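Local structure of neurotoxin (Clostridium botulinum, 2QN0) at residues P67-Y72 with S254-S259; I124-F129 with I307-P312. The protein acts as the zinc-dependent light-chain protease of botulinum neurotoxin type C1, whose substrates are probably neuronal SNARE proteins. One frame throughout, in Å; residues are numbered along the deposited sequence.

Contact 1 (P67-Y72 with S254-S259)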
loop_
_atom_site.group_PDB
_atom_site.type_symbol
_atom_site.label_atom_id
_atom_site.label_comp_id
_atom_site.label_asym_id
_atom_site.label_seq_id
_atom_site.Cartn_x
_atom_site.Cartn_y
_atom_site.Cartn_z
ATOM N N PRO A 67 -11.142 18.698 -10.322
ATOM C CA PRO A 67 -10.937 17.892 -11.532
ATOM C C PRO A 67 -10.648 16.417 -11.262
ATOM O O PRO A 67 -10.773 15.579 -12.154
ATOM C CB PRO A 67 -9.760 18.587 -12.209
ATOM C CG PRO A 67 -9.945 20.010 -11.810
ATOM C CD PRO A 67 -10.265 19.881 -10.344
ATOM N N LYS A 68 -10.257 16.113 -10.029
ATOM C CA LYS A 68 -9.936 14.750 -9.622
ATOM C C LYS A 68 -10.908 13.732 -10.215
ATOM O O LYS A 68 -12.115 13.799 -9.975
ATOM C CB LYS A 68 -9.961 14.652 -8.094
ATOM C CG LYS A 68 -9.354 13.381 -7.525
ATOM C CD LYS A 68 -7.859 13.311 -7.799
ATOM C CE LYS A 68 -7.203 12.208 -6.987
ATOM N NZ LYS A 68 -7.830 10.884 -7.249
ATOM N N SER A 69 -10.376 12.794 -10.994
ATOM C CA SER A 69 -11.195 11.757 -11.613
ATOM C C SER A 69 -11.798 10.874 -10.528
ATOM O O SER A 69 -11.104 10.471 -9.591
ATOM C CB SER A 69 -10.349 10.897 -12.555
ATOM O OG SER A 69 -9.779 11.679 -13.590
ATOM N N GLY A 70 -13.087 10.574 -10.655
ATOM C CA GLY A 70 -13.743 9.743 -9.661
ATOM C C GLY A 70 -14.734 8.741 -10.227
ATOM O O GLY A 70 -15.255 8.908 -11.331
ATOM N N TYR A 71 -14.982 7.689 -9.454
ATOM C CA TYR A 71 -15.916 6.632 -9.823
ATOM C C TYR A 71 -16.622 6.268 -8.528
ATOM O O TYR A 71 -15.984 5.811 -7.577
ATOM C CB TYR A 71 -15.165 5.417 -10.366
ATOM C CG TYR A 71 -16.068 4.284 -10.800
ATOM C CD1 TYR A 71 -16.574 4.226 -12.097
ATOM C CD2 TYR A 71 -16.430 3.277 -9.907
ATOM C CE1 TYR A 71 -17.419 3.191 -12.495
ATOM C CE2 TYR A 71 -17.278 2.237 -10.295
ATOM C CZ TYR A 71 -17.765 2.203 -11.590
ATOM O OH TYR A 71 -18.593 1.175 -11.982
ATOM N N TYR A 72 -17.935 6.472 -8.488
ATOM C CA TYR A 72 -18.709 6.197 -7.282
ATOM C C TYR A 72 -19.813 5.162 -7.469
ATOM O O TYR A 72 -20.705 5.335 -8.299
ATOM C CB TYR A 72 -19.314 7.505 -6.767
ATOM C CG TYR A 72 -18.277 8.540 -6.399
ATOM C CD1 TYR A 72 -17.771 8.617 -5.102
ATOM C CD2 TYR A 72 -17.766 9.413 -7.360
ATOM C CE1 TYR A 72 -16.779 9.539 -4.769
ATOM C CE2 TYR A 72 -16.769 10.337 -7.036
ATOM C CZ TYR A 72 -16.282 10.392 -5.740
ATOM O OH TYR A 72 -15.293 11.292 -5.417
ATOM N N SER A 254 -3.964 16.412 -16.498
ATOM C CA SER A 254 -5.318 16.479 -17.023
ATOM C C SER A 254 -6.040 15.168 -16.753
ATOM O O SER A 254 -5.556 14.093 -17.122
ATOM C CB SER A 254 -5.282 16.796 -18.519
ATOM O OG SER A 254 -4.436 15.903 -19.216
ATOM N N ASN A 255 -7.191 15.268 -16.091
ATOM C CA ASN A 255 -7.992 14.103 -15.732
ATOM C C ASN A 255 -8.667 13.444 -16.923
ATOM O O ASN A 255 -8.340 13.726 -18.076
ATOM C CB ASN A 255 -9.052 14.484 -14.693
ATOM C CG ASN A 255 -10.026 15.520 -15.207
ATOM O OD1 ASN A 255 -10.609 15.355 -16.272
ATOM N ND2 ASN A 255 -10.212 16.592 -14.448
ATOM N N ILE A 256 -9.619 12.562 -16.626
ATOM C CA ILE A 256 -10.355 11.822 -17.645
ATOM C C ILE A 256 -11.339 12.683 -18.441
ATOM O O ILE A 256 -11.896 12.230 -19.443
ATOM C CB ILE A 256 -11.127 10.639 -17.010
ATOM C CG1 ILE A 256 -12.204 11.159 -16.055
ATOM C CG2 ILE A 256 -10.165 9.748 -16.241
ATOM C CD1 ILE A 256 -13.033 10.061 -15.405
ATOM N N PHE A 257 -11.547 13.918 -17.992
ATOM C CA PHE A 257 -12.456 14.847 -18.658
ATOM C C PHE A 257 -11.831 16.233 -18.839
ATOM O O PHE A 257 -11.504 16.631 -19.958
ATOM C CB PHE A 257 -13.754 14.991 -17.856
ATOM C CG PHE A 257 -14.541 13.716 -17.733
ATOM C CD1 PHE A 257 -14.937 13.013 -18.867
ATOM C CD2 PHE A 257 -14.903 13.228 -16.482
ATOM C CE1 PHE A 257 -15.684 11.841 -18.756
ATOM C CE2 PHE A 257 -15.649 12.058 -16.360
ATOM C CZ PHE A 257 -16.040 11.363 -17.500
ATOM N N TYR A 258 -11.673 16.959 -17.732
ATOM C CA TYR A 258 -11.102 18.306 -17.741
ATOM C C TYR A 258 -9.759 18.412 -18.457
ATOM O O TYR A 258 -9.136 17.406 -18.793
ATOM C CB TYR A 258 -10.915 18.828 -16.311
ATOM C CG TYR A 258 -12.182 18.993 -15.497
ATOM C CD1 TYR A 258 -12.166 19.724 -14.310
ATOM C CD2 TYR A 258 -13.387 18.415 -15.898
ATOM C CE1 TYR A 258 -13.313 19.878 -13.541
ATOM C CE2 TYR A 258 -14.544 18.562 -15.132
ATOM C CZ TYR A 258 -14.498 19.295 -13.955
ATOM O OH TYR A 258 -15.632 19.452 -13.192
ATOM N N SER A 259 -9.322 19.649 -18.677
ATOM C CA SER A 259 -8.051 19.917 -19.336
ATOM C C SER A 259 -6.996 20.242 -18.283
ATOM O O SER A 259 -7.300 20.327 -17.095
ATOM C CB SER A 259 -8.187 21.088 -20.314
ATOM O OG SER A 259 -8.558 22.280 -19.644
#

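Contact 2 (I124-F129 with I307-P312)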
loop_
_atom_site.group_PDB
_atom_site.type_symbol
_atom_site.label_atom_id
_atom_site.label_comp_id
_atom_site.label_asym_id
_atom_site.label_seq_id
_atom_site.Cartn_x
_atom_site.Cartn_y
_atom_site.Cartn_z
ATOM N N ILE A 124 11.269 6.639 26.610
ATOM C CA ILE A 124 12.450 6.043 25.994
ATOM C C ILE A 124 12.758 4.612 26.446
ATOM O O ILE A 124 13.336 3.831 25.687
ATOM C CB ILE A 124 13.695 6.930 26.237
ATOM C CG1 ILE A 124 13.503 8.280 25.539
ATOM C CG2 ILE A 124 14.947 6.243 25.714
ATOM C CD1 ILE A 124 14.650 9.252 25.746
ATOM N N ASN A 125 12.373 4.258 27.668
ATOM C CA ASN A 125 12.653 2.911 28.169
ATOM C C ASN A 125 11.505 1.929 27.946
ATOM O O ASN A 125 11.529 0.817 28.473
ATOM C CB ASN A 125 12.967 2.961 29.670
ATOM C CG ASN A 125 11.747 3.292 30.516
ATOM O OD1 ASN A 125 10.659 3.550 29.995
ATOM N ND2 ASN A 125 11.925 3.289 31.833
ATOM N N THR A 126 10.525 2.323 27.141
ATOM C CA THR A 126 9.349 1.489 26.922
ATOM C C THR A 126 9.042 1.010 25.505
ATOM O O THR A 126 9.277 1.720 24.527
ATOM C CB THR A 126 8.097 2.229 27.435
ATOM O OG1 THR A 126 8.254 2.518 28.829
ATOM C CG2 THR A 126 6.836 1.393 27.223
ATOM N N PHE A 127 8.515 -0.212 25.425
ATOM C CA PHE A 127 8.060 -0.822 24.172
ATOM C C PHE A 127 6.541 -0.825 24.364
ATOM O O PHE A 127 6.049 -1.453 25.297
ATOM C CB PHE A 127 8.509 -2.287 24.038
ATOM C CG PHE A 127 9.816 -2.488 23.308
ATOM C CD1 PHE A 127 10.400 -1.469 22.565
ATOM C CD2 PHE A 127 10.446 -3.732 23.341
ATOM C CE1 PHE A 127 11.593 -1.687 21.865
ATOM C CE2 PHE A 127 11.636 -3.960 22.645
ATOM C CZ PHE A 127 12.211 -2.935 21.905
ATOM N N ASP A 128 5.801 -0.121 23.511
ATOM C CA ASP A 128 4.344 -0.088 23.631
ATOM C C ASP A 128 3.714 -0.724 22.400
ATOM O O ASP A 128 3.631 -0.107 21.339
ATOM C CB ASP A 128 3.851 1.353 23.788
ATOM C CG ASP A 128 2.347 1.442 23.979
ATOM O OD1 ASP A 128 1.682 0.388 24.085
ATOM O OD2 ASP A 128 1.827 2.576 24.026
ATOM N N PHE A 129 3.267 -1.965 22.552
ATOM C CA PHE A 129 2.666 -2.697 21.447
ATOM C C PHE A 129 1.220 -2.311 21.136
ATOM O O PHE A 129 0.620 -2.850 20.205
ATOM C CB PHE A 129 2.796 -4.200 21.718
ATOM C CG PHE A 129 4.219 -4.695 21.664
ATOM C CD1 PHE A 129 4.786 -5.096 20.458
ATOM C CD2 PHE A 129 5.010 -4.711 22.812
ATOM C CE1 PHE A 129 6.115 -5.505 20.390
ATOM C CE2 PHE A 129 6.343 -5.118 22.756
ATOM C CZ PHE A 129 6.898 -5.515 21.542
ATOM N N ILE A 307 15.559 0.089 26.740
ATOM C CA ILE A 307 14.329 -0.629 27.069
ATOM C C ILE A 307 14.389 -1.448 28.354
ATOM O O ILE A 307 15.228 -2.336 28.499
ATOM C CB ILE A 307 13.896 -1.573 25.926
ATOM C CG1 ILE A 307 13.897 -0.823 24.589
ATOM C CG2 ILE A 307 12.501 -2.104 26.212
ATOM C CD1 ILE A 307 12.959 0.375 24.549
ATOM N N THR A 308 13.471 -1.154 29.272
ATOM C CA THR A 308 13.396 -1.864 30.546
ATOM C C THR A 308 11.978 -2.344 30.835
ATOM O O THR A 308 11.765 -3.193 31.702
ATOM C CB THR A 308 13.819 -0.963 31.715
ATOM O OG1 THR A 308 12.902 0.130 31.825
ATOM C CG2 THR A 308 15.220 -0.429 31.492
ATOM N N THR A 309 11.004 -1.799 30.112
ATOM C CA THR A 309 9.618 -2.178 30.330
ATOM C C THR A 309 8.817 -2.209 29.034
ATOM O O THR A 309 9.185 -1.573 28.044
ATOM C CB THR A 309 8.943 -1.214 31.332
ATOM O OG1 THR A 309 7.600 -1.643 31.585
ATOM C CG2 THR A 309 8.928 0.201 30.782
ATOM N N ALA A 310 7.719 -2.956 29.045
ATOM C CA ALA A 310 6.874 -3.079 27.865
ATOM C C ALA A 310 5.396 -3.066 28.223
ATOM O O ALA A 310 5.007 -3.442 29.332
ATOM C CB ALA A 310 7.215 -4.363 27.120
ATOM N N ASN A 311 4.579 -2.622 27.275
ATOM C CA ASN A 311 3.135 -2.565 27.457
ATOM C C ASN A 311 2.462 -3.276 26.284
ATOM O O ASN A 311 2.750 -2.978 25.126
ATOM C CB ASN A 311 2.663 -1.111 27.509
ATOM C CG ASN A 311 1.154 -0.991 27.598
ATOM O OD1 ASN A 311 0.540 -1.451 28.561
ATOM N ND2 ASN A 311 0.545 -0.377 26.586
ATOM N N PRO A 312 1.588 -4.256 26.568
ATOM C CA PRO A 312 1.218 -4.716 27.913
ATOM C C PRO A 312 2.362 -5.475 28.587
ATOM O O PRO A 312 3.329 -5.867 27.930
ATOM C CB PRO A 312 -0.004 -5.597 27.650
ATOM C CG PRO A 312 0.268 -6.150 26.293
ATOM C CD PRO A 312 0.785 -4.943 25.542
HETATM O O HOH W 1 14.527 2.599 32.762
#

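Contact 1 (P67-Y72 with S254-S259)
P67 and S69 meet N255, I256 and Y258 in a loop-to-loop contact at the surface of the clostridial zinc protease fold. The loop holding P67-Y72 runs between strand 43-46 and helix 80-97, and S254-S259 belongs to the link between strands 248-253 and 261-266. Neither segment is regular here, although the geometry at N255 fits an Asx turn, with OD1 directed at the backbone N of F257; their separation is very short, so the detail of that bond is doubtful. The clear polar link across the contact is the bond from I256 N to S69 OG, 3.2 Å long and nearly straight at 163°. S69 OG lies anti to its own carbonyl carbon (chi1 -60°), which turns it to the second loop, where the CB of N255 comes within 3.1 Å and CG2 of I256 also presses against it. The hydroxyl oxygen is thus wedged between a backbone N-H and two aliphatic groups. N255 ND2 lies 2.6 Å from P67 O, and its approach to P67 CB, 3.0 Å, is tight enough to leave the placing of that amide doubtful. Y261, on strand 261-266, touches both P67 and N255 and extends this cluster. K68 starts away from the second loop, and its NZ forms a salt bridge with D167, the side chain being about 10 Å from the zinc ion held by H229, H233 and E269. N164 takes a bond from Y71 N and gives one to S69 O, bracketing G70. At the other end of the contact, the P67 and Y258 side chains cross at about a right angle, with P67 CG 3.4 Å from Y258 CD1 and P67 CB also against CD1.

Contact 2 (I124-F129 with I307-P312)
T126, F127 and D128 pair in parallel with T309, A310 and N311, the strand axes 4.6 Å apart and 15° from parallel, forming a two-stranded parallel sheet. F127 sits at the centre of the pairing, its N bonded to T309 O and its O to N311 N; F129 N then closes on N311 O. Before the strand, N125 O takes two N-H groups, from T308 at 2.9 Å and from T309 at 3.1 Å. A water joins N125 ND2 to T308 OG1 beside this fork. T126, D128, T309 and N311 share one face of the sheet. There D128 and N311 both hold CG anti to the backbone N (chi1 -177° and 176°), which sets them side by side, ND2 giving a 2.9 Å bond to OD1 from above the carboxylate plane; OD1 also accepts from D130 N. T126 OG1 bonds to N125 OD1 and rests 3.1 Å from T309 CG2. The other face carries F127 and A310, their CB atoms touching. The I307 and F127 side chains cross at about a right angle, I307 CG2 lying over the ring centre in a CH-pi contact, 4.0 Å from the centroid, and CD1 against CE1. Y322, L326 and L304 also meet this phenylalanine. The sheet is thus two-sided: a face where polar groups are joined by an amide-carboxylate bond, and a face where F127 packs onto helices 319-330 and 283-304.

How the contacts relate
Contacts 1 and 2 lie on opposite sides of the chain's centre, their own centres 47 Å apart and their nearest atoms about 32 Å apart, so they do not touch. Their segments alternate along the chain: 67-72, 124-129, 254-259, then 307-312. Between 124-129 and 254-259 comes helix 223-238, which supplies the zinc ligands H229 and H233; between 254-259 and 307-312 comes helix 267-273, which supplies E269. Both contacts thus join the part of the chain before helix 223-238 to the part after it, one through surface loops and the other through a small parallel sheet, all within sequence of the clostridial zinc protease family.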